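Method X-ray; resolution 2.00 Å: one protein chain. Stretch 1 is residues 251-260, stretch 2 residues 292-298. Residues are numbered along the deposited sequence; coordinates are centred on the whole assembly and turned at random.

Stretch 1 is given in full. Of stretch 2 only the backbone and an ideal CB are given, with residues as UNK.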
ATOM      1  N   ILE A 251      13.112 -22.664   2.852  1.00 20.47           N
ATOM      2  CA  ILE A 251      13.443 -21.457   3.602  1.00 20.51           C
ATOM      3  C   ILE A 251      12.226 -20.518   3.671  1.00 21.64           C
ATOM      4  O   ILE A 251      11.810 -20.091   4.751  1.00 21.80           O
ATOM      5  CB  ILE A 251      14.674 -20.732   3.018  1.00 20.66           C
ATOM      6  CG1 ILE A 251      15.925 -21.634   3.060  1.00 21.17           C
ATOM      7  CG2 ILE A 251      14.920 -19.374   3.751  1.00 17.17           C
ATOM      8  CD1 ILE A 251      16.387 -22.036   4.442  1.00 23.25           C
ATOM      9  N   ARG A 252      11.647 -20.213   2.520  1.00 22.69           N
ATOM     10  CA  ARG A 252      10.451 -19.379   2.444  1.00 23.39           C
ATOM     11  C   ARG A 252       9.325 -19.907   3.335  1.00 23.76           C
ATOM     12  O   ARG A 252       8.712 -19.157   4.071  1.00 23.22           O
ATOM     13  CB  ARG A 252       9.968 -19.309   0.996  1.00 23.73           C
ATOM     14  CG  ARG A 252       8.934 -18.252   0.717  1.00 27.09           C
ATOM     15  CD  ARG A 252       8.317 -18.429  -0.682  1.00 31.25           C
ATOM     16  NE  ARG A 252       7.697 -19.743  -0.752  1.00 33.87           N
ATOM     17  CZ  ARG A 252       8.094 -20.762  -1.511  1.00 38.10           C
ATOM     18  NH1 ARG A 252       9.105 -20.637  -2.382  1.00 39.63           N
ATOM     19  NH2 ARG A 252       7.451 -21.931  -1.414  1.00 38.71           N
ATOM     20  N   ASP A 253       9.038 -21.200   3.249  1.00 24.58           N
ATOM     21  CA  ASP A 253       7.946 -21.786   4.024  1.00 25.08           C
ATOM     22  C   ASP A 253       8.263 -21.766   5.498  1.00 25.00           C
ATOM     23  O   ASP A 253       7.385 -21.494   6.308  1.00 24.90           O
ATOM     24  CB  ASP A 253       7.665 -23.220   3.580  1.00 25.99           C
ATOM     25  CG  ASP A 253       7.042 -23.282   2.188  1.00 28.15           C
ATOM     26  OD1 ASP A 253       6.548 -22.236   1.709  1.00 31.63           O
ATOM     27  OD2 ASP A 253       7.063 -24.364   1.571  1.00 30.65           O
ATOM     28  N   HIS A 254       9.510 -22.054   5.867  1.00 25.28           N
ATOM     29  CA  HIS A 254       9.861 -21.943   7.276  1.00 25.66           C
ATOM     30  C   HIS A 254       9.565 -20.553   7.831  1.00 25.51           C
ATOM     31  O   HIS A 254       9.004 -20.429   8.919  1.00 24.64           O
ATOM     32  CB  HIS A 254      11.309 -22.254   7.553  1.00 25.88           C
ATOM     33  CG  HIS A 254      11.614 -22.266   9.017  1.00 28.09           C
ATOM     34  ND1 HIS A 254      11.336 -23.354   9.819  1.00 30.40           N
ATOM     35  CD2 HIS A 254      12.106 -21.303   9.836  1.00 29.27           C
ATOM     36  CE1 HIS A 254      11.671 -23.068  11.066  1.00 31.23           C
ATOM     37  NE2 HIS A 254      12.151 -21.834  11.100  1.00 29.73           N
ATOM     38  N   ILE A 255       9.938 -19.515   7.073  1.00 25.30           N
ATOM     39  CA  ILE A 255       9.714 -18.163   7.514  1.00 25.44           C
ATOM     40  C   ILE A 255       8.240 -17.811   7.534  1.00 26.02           C
ATOM     41  O   ILE A 255       7.746 -17.291   8.532  1.00 26.08           O
ATOM     42  CB  ILE A 255      10.560 -17.112   6.721  1.00 25.54           C
ATOM     43  CG1 ILE A 255      12.028 -17.264   7.115  1.00 24.64           C
ATOM     44  CG2 ILE A 255      10.089 -15.712   7.087  1.00 24.93           C
ATOM     45  CD1 ILE A 255      13.061 -16.824   6.094  1.00 27.95           C
ATOM     46  N   LEU A 256       7.534 -18.122   6.462  1.00 27.17           N
ATOM     47  CA  LEU A 256       6.091 -17.875   6.390  1.00 28.67           C
ATOM     48  C   LEU A 256       5.345 -18.578   7.515  1.00 28.53           C
ATOM     49  O   LEU A 256       4.418 -18.020   8.075  1.00 29.16           O
ATOM     50  CB  LEU A 256       5.506 -18.395   5.071  1.00 29.59           C
ATOM     51  CG  LEU A 256       5.769 -17.675   3.745  1.00 32.33           C
ATOM     52  CD1 LEU A 256       5.186 -18.547   2.583  1.00 33.89           C
ATOM     53  CD2 LEU A 256       5.156 -16.291   3.756  1.00 34.18           C
ATOM     54  N   ASN A 257       5.740 -19.802   7.838  1.00 28.10           N
ATOM     55  CA  ASN A 257       5.021 -20.579   8.845  1.00 28.51           C
ATOM     56  C   ASN A 257       5.355 -20.210  10.265  1.00 27.93           C
ATOM     57  O   ASN A 257       4.615 -20.544  11.151  1.00 28.17           O
ATOM     58  CB  ASN A 257       5.284 -22.084   8.662  1.00 29.01           C
ATOM     59  CG  ASN A 257       4.635 -22.634   7.413  1.00 31.52           C
ATOM     60  OD1 ASN A 257       3.697 -22.036   6.881  1.00 36.03           O
ATOM     61  ND2 ASN A 257       5.148 -23.760   6.912  1.00 33.51           N
ATOM     62  N   ASN A 258       6.471 -19.534  10.490  1.00 27.17           N
ATOM     63  CA  ASN A 258       6.949 -19.333  11.843  1.00 26.88           C
ATOM     64  C   ASN A 258       7.115 -17.892  12.288  1.00 26.57           C
ATOM     65  O   ASN A 258       7.355 -17.653  13.453  1.00 26.87           O
ATOM     66  CB  ASN A 258       8.246 -20.127  12.019  1.00 27.01           C
ATOM     67  CG  ASN A 258       7.990 -21.620  12.008  1.00 26.92           C
ATOM     68  OD1 ASN A 258       7.542 -22.152  12.996  1.00 31.54           O
ATOM     69  ND2 ASN A 258       8.213 -22.281  10.888  1.00 26.45           N
ATOM     70  N   LEU A 259       6.987 -16.931  11.387  1.00 27.04           N
ATOM     71  CA  LEU A 259       7.131 -15.522  11.754  1.00 27.77           C
ATOM     72  C   LEU A 259       5.877 -14.796  11.356  1.00 27.95           C
ATOM     73  O   LEU A 259       5.380 -14.962  10.244  1.00 27.46           O
ATOM     74  CB  LEU A 259       8.321 -14.873  11.050  1.00 27.74           C
ATOM     75  CG  LEU A 259       9.685 -15.053  11.734  1.00 30.74           C
ATOM     76  CD1 LEU A 259      10.408 -16.326  11.241  1.00 30.04           C
ATOM     77  CD2 LEU A 259      10.552 -13.828  11.497  1.00 31.19           C
ATOM     78  N   SER A 260       5.343 -14.000  12.267  1.00 28.16           N
ATOM     79  CA  SER A 260       4.250 -13.133  11.900  1.00 28.54           C
ATOM     80  C   SER A 260       4.836 -11.753  11.560  1.00 27.93           C
ATOM     81  O   SER A 260       5.920 -11.391  12.045  1.00 26.83           O
ATOM     82  CB  SER A 260       3.248 -13.066  13.024  1.00 29.04           C
ATOM     83  OG  SER A 260       3.848 -12.442  14.128  1.00 33.61           O
ATOM     84  N   UNK A 292      15.309  -9.315   5.391  1.00 17.11           N
ATOM     85  CA  UNK A 292      16.744  -9.568   5.629  1.00 16.59           C
ATOM     86  C   UNK A 292      16.978 -10.965   6.136  1.00 16.79           C
ATOM     87  O   UNK A 292      17.950 -11.599   5.748  1.00 17.46           O
ATOM     88  CB  UNK A 292      17.316  -8.560   6.628  1.00 16.59           C
ATOM     89  N   UNK A 293      16.079 -11.462   6.986  1.00 16.89           N
ATOM     90  CA  UNK A 293      16.188 -12.841   7.474  1.00 16.35           C
ATOM     91  C   UNK A 293      16.152 -13.863   6.310  1.00 16.13           C
ATOM     92  O   UNK A 293      16.990 -14.781   6.197  1.00 15.85           O
ATOM     93  CB  UNK A 293      15.057 -13.132   8.462  1.00 16.35           C
ATOM     94  N   UNK A 294      15.183 -13.683   5.432  1.00 16.09           N
ATOM     95  CA  UNK A 294      15.029 -14.538   4.264  1.00 16.34           C
ATOM     96  C   UNK A 294      16.286 -14.432   3.370  1.00 16.81           C
ATOM     97  O   UNK A 294      16.854 -15.424   2.953  1.00 16.21           O
ATOM     98  CB  UNK A 294      13.771 -14.153   3.483  1.00 16.34           C
ATOM     99  N   UNK A 295      16.717 -13.203   3.087  1.00 17.75           N
ATOM    100  CA  UNK A 295      17.945 -12.979   2.319  1.00 18.32           C
ATOM    101  C   UNK A 295      19.180 -13.677   2.935  1.00 18.33           C
ATOM    102  O   UNK A 295      19.929 -14.373   2.227  1.00 19.44           O
ATOM    103  CB  UNK A 295      18.208 -11.476   2.210  1.00 18.32           C
ATOM    104  N   UNK A 296      19.380 -13.514   4.236  1.00 17.38           N
ATOM    105  CA  UNK A 296      20.518 -14.144   4.927  1.00 18.28           C
ATOM    106  C   UNK A 296      20.435 -15.673   4.814  1.00 18.02           C
ATOM    107  O   UNK A 296      21.415 -16.345   4.518  1.00 17.33           O
ATOM    108  CB  UNK A 296      20.552 -13.724   6.398  1.00 18.28           C
ATOM    109  N   UNK A 297      19.243 -16.211   5.003  1.00 18.41           N
ATOM    110  CA  UNK A 297      19.077 -17.665   5.006  1.00 18.53           C
ATOM    111  C   UNK A 297      19.211 -18.220   3.591  1.00 19.16           C
ATOM    112  O   UNK A 297      19.908 -19.224   3.377  1.00 19.41           O
ATOM    113  CB  UNK A 297      17.721 -18.051   5.601  1.00 18.53           C
ATOM    114  N   UNK A 298      18.557 -17.586   2.616  1.00 18.94           N
ATOM    115  CA  UNK A 298      18.736 -18.015   1.212  1.00 19.77           C
ATOM    116  C   UNK A 298      20.208 -18.027   0.796  1.00 19.98           C
ATOM    117  O   UNK A 298      20.702 -19.032   0.287  1.00 19.97           O
ATOM    118  CB  UNK A 298      17.950 -17.094   0.276  1.00 19.77           C
TER

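Residues 251-258 and all of stretch 2 are helical, and the axes of these two helices run at 150° to each other, nearly antiparallel, with a closest approach of 10.2 Å. Stretch 1 offers stretch 2 a mostly apolar face built from Ile251, Ile255 and Leu259.

Position 292 has helical backbone angles, and its CB has nothing of stretch 1 within 5.5 Å. Stretch 1 therefore sets no preference, and most helix-tolerant residues would do. The deposited residue is Gln292, which makes no contact with stretch 1.

At position 293 the CA-to-CB bond points toward stretch 1. The ideal CB of 293 lies 4.8 Å from Ile255 CD1 and 5.5 Å from Leu259 CD2. The CB is just short of contact, so a side chain that branches or extends past it can lie against these methyl groups. Leucine, isoleucine or methionine would suit; a charge would find no partner at these two neighbours. The residue is Leu293, with chi1 t and chi2 p. Leu293 CD2 packs 3.8 Å from Leu259 CD2, and Leu293 CG is 4.2 Å from Ile255 CD1. It thus reaches Leu259, the first residue to leave helical angles after the helix of stretch 1.

Position 294 points sideways, yet its ideal CB is already 3.8 Å from Ile255 CD1, and 5.4 Å from Ile251 CG2. Ile255 CD1 also comes within 3.5 Å of the CA of 294, so this methyl packs against the backbone of stretch 2. An apolar side chain that turns back toward stretch 1 could use both isoleucines; leucine and methionine are candidates. The residue is Leu294, and its end does come nearer. Leu294 CD1 sits 3.7 Å from Ile255 CD1 and 3.9 Å from Ile251 CG2. Leu294 CD1 also lies 4.1 Å from Arg252 CA, so the side chain packs against the backbone there.

Position 295 points away, so stretch 1 has no say in it. It is Asn295. Position 296 is out of reach and equally unconstrained from this side. It is Val296.

Position 297 points toward stretch 1. The ideal CB of 297 is 3.6 Å from Ile251 CG2 and 4.8 Å from Ile255 CD1. The base of the side chain is in contact at once, so an apolar residue fits, either compact or long and flexible. The residue is Met297, modelled as selenomethionine. Met297 SE lies 3.9 Å from Ile255 CD1.

Position 298 points sideways, with its ideal CB 5.1 Å from Ile251 CG2. A medium or large apolar side chain could close that gap. The residue is Leu298, whose CD2 reaches 3.9 Å from Ile251 CB.

Stretch 2 (292-298) QLLNVML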
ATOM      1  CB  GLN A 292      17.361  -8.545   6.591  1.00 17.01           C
ATOM      2  CG  GLN A 292      18.864  -8.727   6.851  1.00 17.82           C
ATOM      3  CD  GLN A 292      19.750  -8.608   5.624  1.00 19.10           C
ATOM      4  OE1 GLN A 292      19.285  -8.303   4.534  1.00 20.10           O
ATOM      5  NE2 GLN A 292      21.054  -8.832   5.813  1.00 18.01           N
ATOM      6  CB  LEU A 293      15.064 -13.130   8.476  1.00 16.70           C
ATOM      7  CG  LEU A 293      15.062 -14.564   9.012  1.00 16.61           C
ATOM      8  CD1 LEU A 293      16.441 -14.876   9.650  1.00 14.47           C
ATOM      9  CD2 LEU A 293      13.891 -14.839  10.007  1.00 16.30           C
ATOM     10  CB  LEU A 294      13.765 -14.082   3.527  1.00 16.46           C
ATOM     11  CG  LEU A 294      13.316 -14.730   2.222  1.00 18.48           C
ATOM     12  CD1 LEU A 294      13.074 -16.245   2.390  1.00 17.41           C
ATOM     13  CD2 LEU A 294      12.071 -13.983   1.678  1.00 18.79           C
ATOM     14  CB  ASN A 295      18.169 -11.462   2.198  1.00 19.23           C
ATOM     15  CG  ASN A 295      19.385 -11.115   1.379  1.00 19.18           C
ATOM     16  OD1 ASN A 295      19.550 -11.585   0.255  1.00 21.17           O
ATOM     17  ND2 ASN A 295      20.259 -10.311   1.957  1.00 19.56           N
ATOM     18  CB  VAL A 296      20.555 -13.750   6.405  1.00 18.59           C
ATOM     19  CG1 VAL A 296      21.484 -14.677   7.209  1.00 17.83           C
ATOM     20  CG2 VAL A 296      20.965 -12.255   6.548  1.00 19.67           C
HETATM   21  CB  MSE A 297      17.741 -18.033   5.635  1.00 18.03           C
HETATM   22  CG  MSE A 297      17.713 -17.748   7.099  1.00 18.64           C
HETATM   23 SE   MSE A 297      16.086 -18.383   8.023  0.75 16.20          SE
HETATM   24  CE  MSE A 297      16.647 -20.261   8.147  1.00 16.86           C
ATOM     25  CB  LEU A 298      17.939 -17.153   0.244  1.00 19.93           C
ATOM     26  CG  LEU A 298      16.419 -17.273   0.372  1.00 21.22           C
ATOM     27  CD1 LEU A 298      15.740 -16.158  -0.452  1.00 19.56           C
ATOM     28  CD2 LEU A 298      15.945 -18.657  -0.057  1.00 20.89           C
TER
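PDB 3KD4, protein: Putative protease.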